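Local structure of alpha-1,4-endofucoidanase (Mariniflexile fucanivorans, 6DLH) at residues A[656-660]-A[661-665]; A[53-57]-A[58-62]; A[243-246]-A[247-251]; A[195-198]-A[199-202]; A[406-409]-A[410-414]. The protein hydrolyses alpha-1,4-linked fucans (fucoidan) within the chain as a retaining glycoside hydrolase of family 107, with Ig-like domains following its catalytic part. All coordinates share one frame; numbering follows the deposited sequence.

In the fold
Along the chain the order is interaction 2, 4, 3, 5 and finally 1. Interaction 2 is a turn in the loop between strand 46-49 and helix 66-71, near the middle of the molecule. Interactions 4 and 3 sit at the starts of helices 198-216 and 249-259, their centres about 14 Å apart; they alone touch, Arg249 and Ile250 packing on Arg198 and Phe202. Both helices belong to the part built round the seven-stranded parallel sheet. Interaction 5 lies on helix 399-415, about 42 Å from interaction 3 between centres. Interaction 1 turns out of strand 654-659 in the last putative Ig-like domain of this chain, about 56 Å from interaction 5, centre to centre.

Interaction 1. Residues A[656-660]-A[661-665]; sequences YTLQL and GTDYY
Leu660 lies across the ring of Tyr664 at about a right angle, its CA over one face, 3.9 Å from the ring centroid, in a CH-pi contact. Its CD1 reaches further along the same ring and meets CE1 at 3.5 Å. The ring can fold back under the strand end because Tyr664 CG sits between its own backbone N and carbonyl carbon (chi1 64°); Leu658 CB also approaches its CE2. An alanine in place of Tyr664 would probably leave Leu660 without its aromatic floor and open a gap beneath the backbone of Gln659.

On the polar side, Asp663 turns its carboxylate to the strand. Its OD2 accepts from Gln659 N at 2.7 Å through the anti lone pair, while Gln659 O takes Asp663 N at 2.8 Å, nearly straight at 171°, and Thr662 N as well. Two waters extend the grip: one joins Asp663 OD1 to Tyr656 OH, the other links OD2 to Thr657 O. The turn leaves strand 654-659 of the last putative Ig-like domain and leads toward the calcium ligand Asp666. Reciprocal bonds between Gln659 and Asp663 thus fix the turn, and the N-H donated to OD2 would be expected to favour the ionised carboxylate.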
# COMPACT_ATOMS: atom_id res chain seq x y z
N TYR A 656 -21.11 11.04 -29.50
CA TYR A 656 -21.66 11.06 -28.15
C TYR A 656 -22.26 9.69 -27.83
O TYR A 656 -23.06 9.17 -28.60
CB TYR A 656 -22.74 12.13 -28.02
CG TYR A 656 -23.05 12.52 -26.59
CD1 TYR A 656 -23.81 11.70 -25.77
CD2 TYR A 656 -22.61 13.73 -26.08
CE1 TYR A 656 -24.11 12.06 -24.47
CE2 TYR A 656 -22.89 14.11 -24.78
CZ TYR A 656 -23.64 13.27 -23.97
OH TYR A 656 -23.93 13.65 -22.69
N THR A 657 -21.87 9.13 -26.67
CA THR A 657 -22.31 7.80 -26.28
C THR A 657 -23.40 7.92 -25.22
O THR A 657 -23.21 8.55 -24.18
CB THR A 657 -21.12 6.91 -25.89
OG1 THR A 657 -20.35 6.62 -27.05
CG2 THR A 657 -21.55 5.60 -25.26
N LEU A 658 -24.56 7.32 -25.52
CA LEU A 658 -25.63 7.16 -24.54
C LEU A 658 -25.36 5.89 -23.74
O LEU A 658 -25.02 4.85 -24.30
CB LEU A 658 -26.98 7.07 -25.27
CG LEU A 658 -27.42 8.32 -26.03
CD1 LEU A 658 -28.77 8.09 -26.71
CD2 LEU A 658 -27.48 9.55 -25.13
N GLN A 659 -25.54 6.00 -22.41
CA GLN A 659 -25.08 4.99 -21.47
C GLN A 659 -26.24 4.53 -20.59
O GLN A 659 -26.89 5.34 -19.93
CB GLN A 659 -23.96 5.59 -20.61
CG GLN A 659 -23.18 4.56 -19.80
CD GLN A 659 -22.00 4.01 -20.57
OE1 GLN A 659 -21.21 4.76 -21.14
NE2 GLN A 659 -21.88 2.69 -20.59
N LEU A 660 -26.47 3.21 -20.58
CA LEU A 660 -27.41 2.59 -19.65
C LEU A 660 -26.95 2.92 -18.24
O LEU A 660 -25.81 2.62 -17.87
CB LEU A 660 -27.43 1.07 -19.88
CG LEU A 660 -28.30 0.26 -18.92
CD1 LEU A 660 -29.78 0.51 -19.16
CD2 LEU A 660 -28.00 -1.23 -19.05
N GLY A 661 -27.83 3.57 -17.48
CA GLY A 661 -27.53 3.91 -16.09
C GLY A 661 -27.21 5.39 -15.94
O GLY A 661 -27.25 5.91 -14.83
N THR A 662 -26.91 6.05 -17.06
CA THR A 662 -26.64 7.48 -17.07
C THR A 662 -27.75 8.22 -17.82
O THR A 662 -28.27 9.22 -17.32
CB THR A 662 -25.23 7.77 -17.62
OG1 THR A 662 -24.28 6.90 -17.00
CG2 THR A 662 -24.80 9.22 -17.45
N ASP A 663 -28.10 7.71 -19.00
CA ASP A 663 -28.99 8.42 -19.91
C ASP A 663 -30.38 7.77 -19.93
O ASP A 663 -31.37 8.45 -20.19
CB ASP A 663 -28.37 8.55 -21.30
CG ASP A 663 -27.02 9.23 -21.29
OD1 ASP A 663 -26.97 10.44 -20.96
OD2 ASP A 663 -26.02 8.55 -21.61
N TYR A 664 -30.44 6.46 -19.65
CA TYR A 664 -31.65 5.68 -19.78
C TYR A 664 -31.56 4.44 -18.89
O TYR A 664 -30.49 3.86 -18.73
CB TYR A 664 -31.90 5.31 -21.25
CG TYR A 664 -30.87 4.40 -21.87
CD1 TYR A 664 -30.94 3.02 -21.72
CD2 TYR A 664 -29.81 4.91 -22.62
CE1 TYR A 664 -29.99 2.18 -22.27
CE2 TYR A 664 -28.85 4.08 -23.18
CZ TYR A 664 -28.94 2.71 -23.00
OH TYR A 664 -28.01 1.86 -23.54
N TYR A 665 -32.72 4.03 -18.35
CA TYR A 665 -32.77 2.98 -17.35
C TYR A 665 -34.04 2.15 -17.50
O TYR A 665 -35.11 2.68 -17.78
CB TYR A 665 -32.72 3.62 -15.96
CG TYR A 665 -32.40 2.68 -14.82
CD1 TYR A 665 -31.23 1.93 -14.81
CD2 TYR A 665 -33.26 2.55 -13.74
CE1 TYR A 665 -30.93 1.08 -13.77
CE2 TYR A 665 -32.96 1.71 -12.67
CZ TYR A 665 -31.79 0.97 -12.69
OH TYR A 665 -31.49 0.14 -11.65
O HOH W 1 -24.19 11.68 -20.94
O HOH W 2 -23.47 9.25 -21.61

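Interaction 2. Residues A[53-57]-A[58-62]; sequences ERTFN and GNIEG
Asn59 reaches back over the bend made by a type I' beta turn from Phe56 to Asn59, which runs straight into a type I turn from Gly58 to Glu61. Its CB already lies close to two carbonyl oxygens, Phe56 O at 3.2 Å and Arg54 O at 3.3 Å. CG continues across Phe56 O, with the side-chain OD1 on the farther branch. At the tip, ND2 donates to Arg54 O at 3.1 Å; the bond is bent to 143°, and the donor stands above the carbonyl plane. With CG anti to the carbonyl carbon (chi1 -70°), the amide is carried back over the preceding residues instead of along the chain. ND2 also comes close to Phe56 CD1 and CE1, approaching obliquely, with ring and amide planes 47° apart. A leucine in place of Asn59 would probably leave Arg54 O without this donor and Glu390, which also accepts from ND2, without its amide partner.

The backbone closes the turn through Asn59 N, which donates to Phe56 O. Gly58 takes a positive phi, where a CB would press on Asn57 O. Flanking the turn, the side chains of Thr55 and Ile60 extend in the same direction; Ile60 also packs on Pro129 and Trp133 of helix 129-139. The loop follows strand 46-49 of the parallel sheet, and Arg54 forms a salt bridge with Glu390, tying the bend to the same loop that Asn59 reaches. Between Thr55 and Ile60 the closest side-chain atoms are the two CB carbons, 3.9 Å apart.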
# COMPACT_ATOMS: atom_id res chain seq x y z
N GLU A 53 -0.25 3.44 -6.27
CA GLU A 53 -0.57 4.84 -6.51
C GLU A 53 -2.09 5.04 -6.52
O GLU A 53 -2.85 4.09 -6.71
CB GLU A 53 0.05 5.30 -7.83
CG GLU A 53 1.57 5.37 -7.76
CD GLU A 53 2.23 5.83 -9.04
OE1 GLU A 53 1.58 6.58 -9.80
OE2 GLU A 53 3.39 5.43 -9.29
N ARG A 54 -2.49 6.31 -6.34
CA ARG A 54 -3.87 6.77 -6.35
C ARG A 54 -4.67 5.98 -5.31
O ARG A 54 -5.49 5.15 -5.66
CB ARG A 54 -4.44 6.71 -7.77
CG ARG A 54 -3.53 7.36 -8.80
CD ARG A 54 -4.08 7.56 -10.21
NE ARG A 54 -5.14 8.57 -10.26
CZ ARG A 54 -4.95 9.89 -10.22
NH1 ARG A 54 -3.73 10.41 -10.20
NH2 ARG A 54 -6.00 10.70 -10.20
N THR A 55 -4.38 6.23 -4.03
CA THR A 55 -4.81 5.35 -2.96
C THR A 55 -6.11 5.84 -2.32
O THR A 55 -6.67 5.14 -1.48
CB THR A 55 -3.75 5.25 -1.85
OG1 THR A 55 -3.63 6.55 -1.28
CG2 THR A 55 -2.41 4.76 -2.34
N PHE A 56 -6.57 7.02 -2.73
CA PHE A 56 -7.64 7.77 -2.07
C PHE A 56 -9.01 7.17 -2.39
O PHE A 56 -9.15 6.39 -3.33
CB PHE A 56 -7.60 9.22 -2.56
CG PHE A 56 -7.39 9.35 -4.05
CD1 PHE A 56 -8.38 8.97 -4.95
CD2 PHE A 56 -6.19 9.82 -4.55
CE1 PHE A 56 -8.17 9.07 -6.32
CE2 PHE A 56 -5.98 9.93 -5.92
CZ PHE A 56 -6.98 9.56 -6.80
N ASN A 57 -10.01 7.57 -1.59
CA ASN A 57 -11.42 7.38 -1.89
C ASN A 57 -11.76 5.89 -1.95
O ASN A 57 -12.47 5.45 -2.86
CB ASN A 57 -11.86 8.11 -3.16
CG ASN A 57 -11.77 9.61 -3.02
OD1 ASN A 57 -11.91 10.16 -1.92
ND2 ASN A 57 -11.52 10.29 -4.13
N GLY A 58 -11.21 5.14 -0.99
CA GLY A 58 -11.45 3.71 -0.83
C GLY A 58 -10.54 2.83 -1.68
O GLY A 58 -10.47 1.62 -1.44
N ASN A 59 -9.84 3.42 -2.65
CA ASN A 59 -8.99 2.69 -3.59
C ASN A 59 -8.07 1.69 -2.89
O ASN A 59 -7.87 0.60 -3.41
CB ASN A 59 -8.21 3.62 -4.52
CG ASN A 59 -9.06 4.34 -5.55
OD1 ASN A 59 -10.17 3.91 -5.87
ND2 ASN A 59 -8.54 5.42 -6.10
N ILE A 60 -7.52 2.04 -1.72
CA ILE A 60 -6.48 1.24 -1.08
C ILE A 60 -7.08 0.11 -0.23
O ILE A 60 -6.37 -0.81 0.17
CB ILE A 60 -5.50 2.12 -0.26
CG1 ILE A 60 -4.23 1.36 0.15
CG2 ILE A 60 -6.19 2.73 0.94
CD1 ILE A 60 -3.35 0.94 -1.01
N GLU A 61 -8.38 0.20 0.06
CA GLU A 61 -9.04 -0.82 0.86
C GLU A 61 -8.87 -2.19 0.21
O GLU A 61 -9.16 -2.36 -0.98
CB GLU A 61 -10.51 -0.45 1.04
CG GLU A 61 -10.73 0.62 2.10
CD GLU A 61 -11.98 1.46 1.95
OE1 GLU A 61 -12.64 1.37 0.89
OE2 GLU A 61 -12.27 2.23 2.89
N GLY A 62 -8.38 -3.15 0.99
CA GLY A 62 -8.31 -4.54 0.57
C GLY A 62 -7.04 -4.91 -0.20
O GLY A 62 -6.87 -6.05 -0.60

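Interaction 3. Residues A[243-246]-A[247-251]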
# COMPACT_ATOMS: atom_id res chain seq x y z
N GLU A 243 23.06 22.89 14.88
CA GLU A 243 23.12 21.89 15.94
C GLU A 243 22.39 22.40 17.19
O GLU A 243 22.51 21.82 18.27
CB GLU A 243 24.55 21.39 16.17
CG GLU A 243 25.41 22.30 17.02
CD GLU A 243 26.89 21.93 17.01
OE1 GLU A 243 27.22 20.76 17.33
OE2 GLU A 243 27.71 22.81 16.68
N ASP A 244 21.62 23.47 17.00
CA ASP A 244 20.79 24.04 18.05
C ASP A 244 19.38 23.45 17.94
O ASP A 244 18.67 23.70 16.97
CB ASP A 244 20.78 25.57 17.98
CG ASP A 244 20.23 26.25 19.23
OD1 ASP A 244 19.62 25.54 20.07
OD2 ASP A 244 20.41 27.48 19.35
N VAL A 245 18.99 22.70 18.98
CA VAL A 245 17.71 22.01 19.04
C VAL A 245 16.57 22.99 18.77
O VAL A 245 15.53 22.59 18.25
CB VAL A 245 17.54 21.27 20.38
CG1 VAL A 245 17.51 22.21 21.58
CG2 VAL A 245 16.33 20.35 20.38
N ASN A 246 16.78 24.26 19.11
CA ASN A 246 15.78 25.30 18.94
C ASN A 246 15.60 25.65 17.46
O ASN A 246 14.62 26.30 17.09
CB ASN A 246 16.11 26.54 19.78
CG ASN A 246 16.01 26.28 21.27
OD1 ASN A 246 14.92 26.32 21.84
ND2 ASN A 246 17.13 25.99 21.90
N ASP A 247 16.54 25.20 16.62
CA ASP A 247 16.45 25.45 15.19
C ASP A 247 15.70 24.32 14.49
O ASP A 247 15.23 24.49 13.37
CB ASP A 247 17.82 25.72 14.57
CG ASP A 247 18.49 26.97 15.10
OD1 ASP A 247 17.77 27.93 15.45
OD2 ASP A 247 19.73 26.98 15.17
N GLN A 248 15.58 23.16 15.17
CA GLN A 248 15.06 21.95 14.55
C GLN A 248 13.90 21.39 15.38
O GLN A 248 13.97 20.26 15.86
CB GLN A 248 16.17 20.90 14.44
CG GLN A 248 17.44 21.41 13.79
CD GLN A 248 18.51 20.35 13.71
OE1 GLN A 248 18.37 19.26 14.26
NE2 GLN A 248 19.60 20.67 13.02
N ARG A 249 12.84 22.19 15.55
CA ARG A 249 11.76 21.82 16.46
C ARG A 249 10.79 20.88 15.75
O ARG A 249 10.32 19.91 16.35
CB ARG A 249 11.06 23.05 17.05
CG ARG A 249 11.82 23.75 18.16
CD ARG A 249 11.98 22.90 19.41
NE ARG A 249 12.70 23.59 20.47
CZ ARG A 249 13.16 23.02 21.58
NH1 ARG A 249 13.81 23.73 22.48
NH2 ARG A 249 12.96 21.72 21.79
N ILE A 250 10.49 21.19 14.48
CA ILE A 250 9.66 20.35 13.65
C ILE A 250 10.34 18.99 13.46
O ILE A 250 9.68 17.96 13.57
CB ILE A 250 9.33 21.04 12.31
CG1 ILE A 250 8.86 22.48 12.52
CG2 ILE A 250 8.33 20.21 11.52
CD1 ILE A 250 8.53 23.23 11.24
N TYR A 251 11.65 19.00 13.21
CA TYR A 251 12.42 17.77 13.08
C TYR A 251 12.23 16.93 14.33
O TYR A 251 12.06 15.71 14.24
CB TYR A 251 13.89 18.06 12.75
CG TYR A 251 14.10 18.62 11.36
CD1 TYR A 251 14.18 17.79 10.25
CD2 TYR A 251 14.20 19.99 11.16
CE1 TYR A 251 14.36 18.30 8.98
CE2 TYR A 251 14.37 20.52 9.89
CZ TYR A 251 14.46 19.67 8.79
OH TYR A 251 14.62 20.21 7.55
O HOH W 3 12.69 24.89 15.11
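Asn246 and Arg249 run alongside each other, but their flat ends are turned almost square, with amide and guanidinium planes 81° apart. Arg249 NH1 donates to Asn246 OD1 at 2.9 Å, the oxygen lying near the guanidinium plane while the donor stands well above the amide carbonyl plane. A bend at chi2 (-66°) folds the arginine back so that Val245 O lies over one guanidinium face; NH2 goes on to Gln252.

The other end of the Asn246 amide is gripped too. Asp244 OD1 accepts from Asn246 ND2 at 3.1 Å and from Asn246 N at 3.3 Å, both from the same face of the carboxylate; the second bond makes an Asx turn. Asp244 and Asp247 are set with their carboxylate planes 62° apart, the nearer oxygens, Asp244 OD2 and Asp247 OD2, separated by 4.3 Å. Asp247 OD2 has a hydrogen bond to Ser242 OG.

All this leads into helix 249-259, with Gln248 at its N-cap position; a water bridges Asn246 O and Arg249 N. Asn246 is therefore held from both ends of its amide, between a carboxylate and a guanidinium, which is likely to stop it flipping, while the two neighbouring aspartates probably repel mildly.

Interaction 4. Residues A[195-198]-A[199-202]; sequences NGRR and KYMF
The Tyr200 ring takes Arg197 CB at its edge, in the ring plane, with CD2 3.6 Å from that carbon, while Lys199 CG lies over the centre of one face. The Phe202 ring stacks with His192 and receives Arg198 O at its edge, where CD2 is 3.5 Å away. Its CE2 also meets the guanidinium end of Arg198 obliquely, 3.9 Å from NE, with the two planes 53° apart. With CG anti to the backbone N (chi1 177°) and the chain extended to NE, the arginine runs alongside Phe202, one helical turn on.

This is the first turn of helix 198-216, with Arg197 at the N-cap position, within a type II' turn from Asn195 to Arg198. The backbone bonds here are weak: Arg197 O accepts from Met201 N at 3.3 Å, and Arg198 O from Phe202 N at 3.4 Å. Arg198 takes its polar partners elsewhere, with a salt bridge from NH1 to Asp238 and bonds to Cys236 O and Tyr191 O. The buried guanidinium is thus satisfied by a carboxylate and carbonyls, which would be expected to keep its charge, while Phe202 packs against it.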
# COMPACT_ATOMS: atom_id res chain seq x y z
N ASN A 195 6.66 30.84 10.87
CA ASN A 195 6.47 31.17 9.46
C ASN A 195 5.61 30.12 8.77
O ASN A 195 5.53 28.98 9.21
CB ASN A 195 7.82 31.35 8.74
CG ASN A 195 8.92 31.85 9.64
OD1 ASN A 195 9.25 31.23 10.65
ND2 ASN A 195 9.51 32.98 9.28
N GLY A 196 4.97 30.54 7.66
CA GLY A 196 4.11 29.67 6.86
C GLY A 196 3.15 28.85 7.72
O GLY A 196 2.62 29.35 8.72
N ARG A 197 2.96 27.58 7.34
CA ARG A 197 1.95 26.71 7.93
C ARG A 197 2.55 25.88 9.06
O ARG A 197 2.12 24.75 9.29
CB ARG A 197 1.36 25.81 6.84
CG ARG A 197 0.64 26.58 5.74
CD ARG A 197 0.32 25.71 4.55
NE ARG A 197 1.53 25.35 3.83
CZ ARG A 197 1.58 24.99 2.56
NH1 ARG A 197 0.47 24.87 1.85
NH2 ARG A 197 2.75 24.77 1.99
N ARG A 198 3.50 26.47 9.80
CA ARG A 198 4.26 25.80 10.84
C ARG A 198 3.35 25.12 11.86
O ARG A 198 3.64 24.00 12.30
CB ARG A 198 5.22 26.79 11.51
CG ARG A 198 6.04 26.22 12.67
CD ARG A 198 6.98 27.27 13.24
NE ARG A 198 7.83 26.80 14.32
CZ ARG A 198 9.08 26.36 14.17
NH1 ARG A 198 9.65 26.41 12.98
NH2 ARG A 198 9.74 25.87 15.20
N LYS A 199 2.27 25.81 12.28
CA LYS A 199 1.48 25.32 13.41
C LYS A 199 0.79 24.01 13.03
O LYS A 199 0.72 23.09 13.84
CB LYS A 199 0.53 26.40 13.96
CG LYS A 199 -0.57 26.86 13.01
CD LYS A 199 -1.43 27.98 13.57
CE LYS A 199 -2.45 28.47 12.56
NZ LYS A 199 -3.20 29.65 13.05
N TYR A 200 0.32 23.95 11.78
CA TYR A 200 -0.34 22.77 11.23
C TYR A 200 0.62 21.58 11.18
O TYR A 200 0.19 20.44 11.36
CB TYR A 200 -0.93 23.08 9.85
CG TYR A 200 -1.81 24.30 9.77
CD1 TYR A 200 -2.92 24.44 10.59
CD2 TYR A 200 -1.55 25.32 8.86
CE1 TYR A 200 -3.74 25.56 10.52
CE2 TYR A 200 -2.35 26.44 8.78
CZ TYR A 200 -3.45 26.57 9.61
OH TYR A 200 -4.25 27.67 9.53
N MET A 201 1.91 21.85 10.95
CA MET A 201 2.91 20.79 10.87
C MET A 201 3.02 20.09 12.22
O MET A 201 3.13 18.86 12.27
CB MET A 201 4.29 21.33 10.46
CG MET A 201 4.35 21.79 9.01
SD MET A 201 4.38 20.42 7.81
CE MET A 201 5.87 19.57 8.34
N PHE A 202 2.99 20.87 13.31
CA PHE A 202 3.07 20.33 14.66
C PHE A 202 1.78 19.56 14.98
O PHE A 202 1.82 18.60 15.74
CB PHE A 202 3.34 21.43 15.68
CG PHE A 202 4.79 21.81 15.86
CD1 PHE A 202 5.61 21.09 16.72
CD2 PHE A 202 5.32 22.92 15.21
CE1 PHE A 202 6.94 21.46 16.89
CE2 PHE A 202 6.64 23.28 15.39
CZ PHE A 202 7.46 22.55 16.23

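Interaction 5. Residues A[406-409]-A[410-414]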
# COMPACT_ATOMS: atom_id res chain seq x y z
N GLU A 406 17.68 -11.21 -8.10
CA GLU A 406 18.07 -12.60 -7.96
C GLU A 406 19.58 -12.76 -8.17
O GLU A 406 20.24 -13.45 -7.40
CB GLU A 406 17.26 -13.50 -8.89
CG GLU A 406 15.84 -13.75 -8.42
CD GLU A 406 15.65 -14.68 -7.23
OE1 GLU A 406 16.67 -15.12 -6.65
OE2 GLU A 406 14.49 -14.97 -6.89
N LEU A 407 20.13 -12.12 -9.22
CA LEU A 407 21.56 -12.16 -9.45
C LEU A 407 22.29 -11.59 -8.24
O LEU A 407 23.25 -12.18 -7.75
CB LEU A 407 21.91 -11.40 -10.74
CG LEU A 407 21.40 -12.04 -12.03
CD1 LEU A 407 21.58 -11.11 -13.22
CD2 LEU A 407 22.07 -13.39 -12.29
N THR A 408 21.82 -10.44 -7.74
CA THR A 408 22.34 -9.83 -6.52
C THR A 408 22.31 -10.83 -5.36
O THR A 408 23.27 -10.92 -4.59
CB THR A 408 21.56 -8.56 -6.18
OG1 THR A 408 21.69 -7.65 -7.27
CG2 THR A 408 22.04 -7.90 -4.90
N ASP A 409 21.19 -11.55 -5.21
CA ASP A 409 21.01 -12.46 -4.09
C ASP A 409 22.08 -13.55 -4.13
O ASP A 409 22.70 -13.83 -3.11
CB ASP A 409 19.58 -13.02 -4.03
CG ASP A 409 19.18 -13.61 -2.68
OD1 ASP A 409 19.26 -12.89 -1.66
OD2 ASP A 409 18.76 -14.78 -2.65
N THR A 410 22.33 -14.12 -5.32
CA THR A 410 23.33 -15.16 -5.49
C THR A 410 24.68 -14.64 -5.01
O THR A 410 25.38 -15.31 -4.25
CB THR A 410 23.39 -15.65 -6.95
OG1 THR A 410 22.12 -16.21 -7.27
CG2 THR A 410 24.47 -16.68 -7.19
N TYR A 411 25.04 -13.43 -5.44
CA TYR A 411 26.28 -12.81 -5.02
C TYR A 411 26.34 -12.66 -3.50
O TYR A 411 27.33 -13.06 -2.88
CB TYR A 411 26.52 -11.48 -5.74
CG TYR A 411 27.84 -10.85 -5.38
CD1 TYR A 411 27.97 -10.08 -4.23
CD2 TYR A 411 28.97 -11.07 -6.16
CE1 TYR A 411 29.19 -9.53 -3.87
CE2 TYR A 411 30.19 -10.51 -5.82
CZ TYR A 411 30.30 -9.74 -4.67
OH TYR A 411 31.48 -9.17 -4.31
N LEU A 412 25.33 -12.03 -2.89
CA LEU A 412 25.40 -11.72 -1.46
C LEU A 412 25.43 -13.00 -0.62
O LEU A 412 26.08 -13.04 0.42
CB LEU A 412 24.25 -10.79 -1.05
CG LEU A 412 24.22 -9.39 -1.67
CD1 LEU A 412 22.97 -8.62 -1.26
CD2 LEU A 412 25.47 -8.58 -1.31
N LYS A 413 24.70 -14.04 -1.07
CA LYS A 413 24.68 -15.32 -0.38
C LYS A 413 26.09 -15.89 -0.25
O LYS A 413 26.45 -16.41 0.81
CB LYS A 413 23.75 -16.32 -1.08
CG LYS A 413 22.26 -16.13 -0.83
CD LYS A 413 21.41 -17.10 -1.62
CE LYS A 413 21.29 -18.46 -0.96
NZ LYS A 413 20.87 -19.51 -1.92
N GLU A 414 26.90 -15.74 -1.30
CA GLU A 414 28.24 -16.28 -1.31
C GLU A 414 29.25 -15.34 -0.64
O GLU A 414 30.15 -15.82 0.05
CB GLU A 414 28.66 -16.65 -2.74
CG GLU A 414 30.01 -17.36 -2.79
CD GLU A 414 30.39 -17.87 -4.17
OE1 GLU A 414 29.53 -17.85 -5.07
OE2 GLU A 414 31.55 -18.29 -4.34
O HOH W 4 19.40 -16.14 -6.36
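Regular i to i+4 hydrogen bonds run through this stretch of helix 399-415, from Thr410 N to Glu406 O at 3.0 Å through to Lys413 N to Asp409 O at 2.9 Å, with N-H...O angles of 162° to 167°. The side chains meet along this alpha-helical ladder at the same spacing. Thr408 and Leu412 run next to each other in one direction, with Thr408 CG2 3.8 Å from Leu412 CD1. The threonine methyl faces this leucine because CG2 is anti to the backbone N, while OG1 lies beside that N and bonds to Gln404 O. The pair is buried, and Thr408 also packs on Phe364 and Val365 of helix 361-372.

On another flank Asp409 and Lys413 cross obliquely. Asp409 OD2 touches the aliphatic part of the lysine, CD at 3.7 Å, but NZ stays 5.2 Å from that oxygen, so any attraction between the charges is likely to be weak. The carboxylate instead bonds to the chain at Arg76 and Thr77: OD1 to Thr77 OG1 and OD2 to Arg76 N. Thr77 is a calcium ligand together with Asp79, which places Asp409 in the second shell of the site, where it probably steadies Thr77. Lys413 has a cation-pi contact with Trp450, joining the helix to the part of the chain that follows it.

Near the start of the stretch, a water reaches both Glu406 and Thr410, lying 2.9 Å from Glu406 OE1 and the same distance from Thr410 OG1.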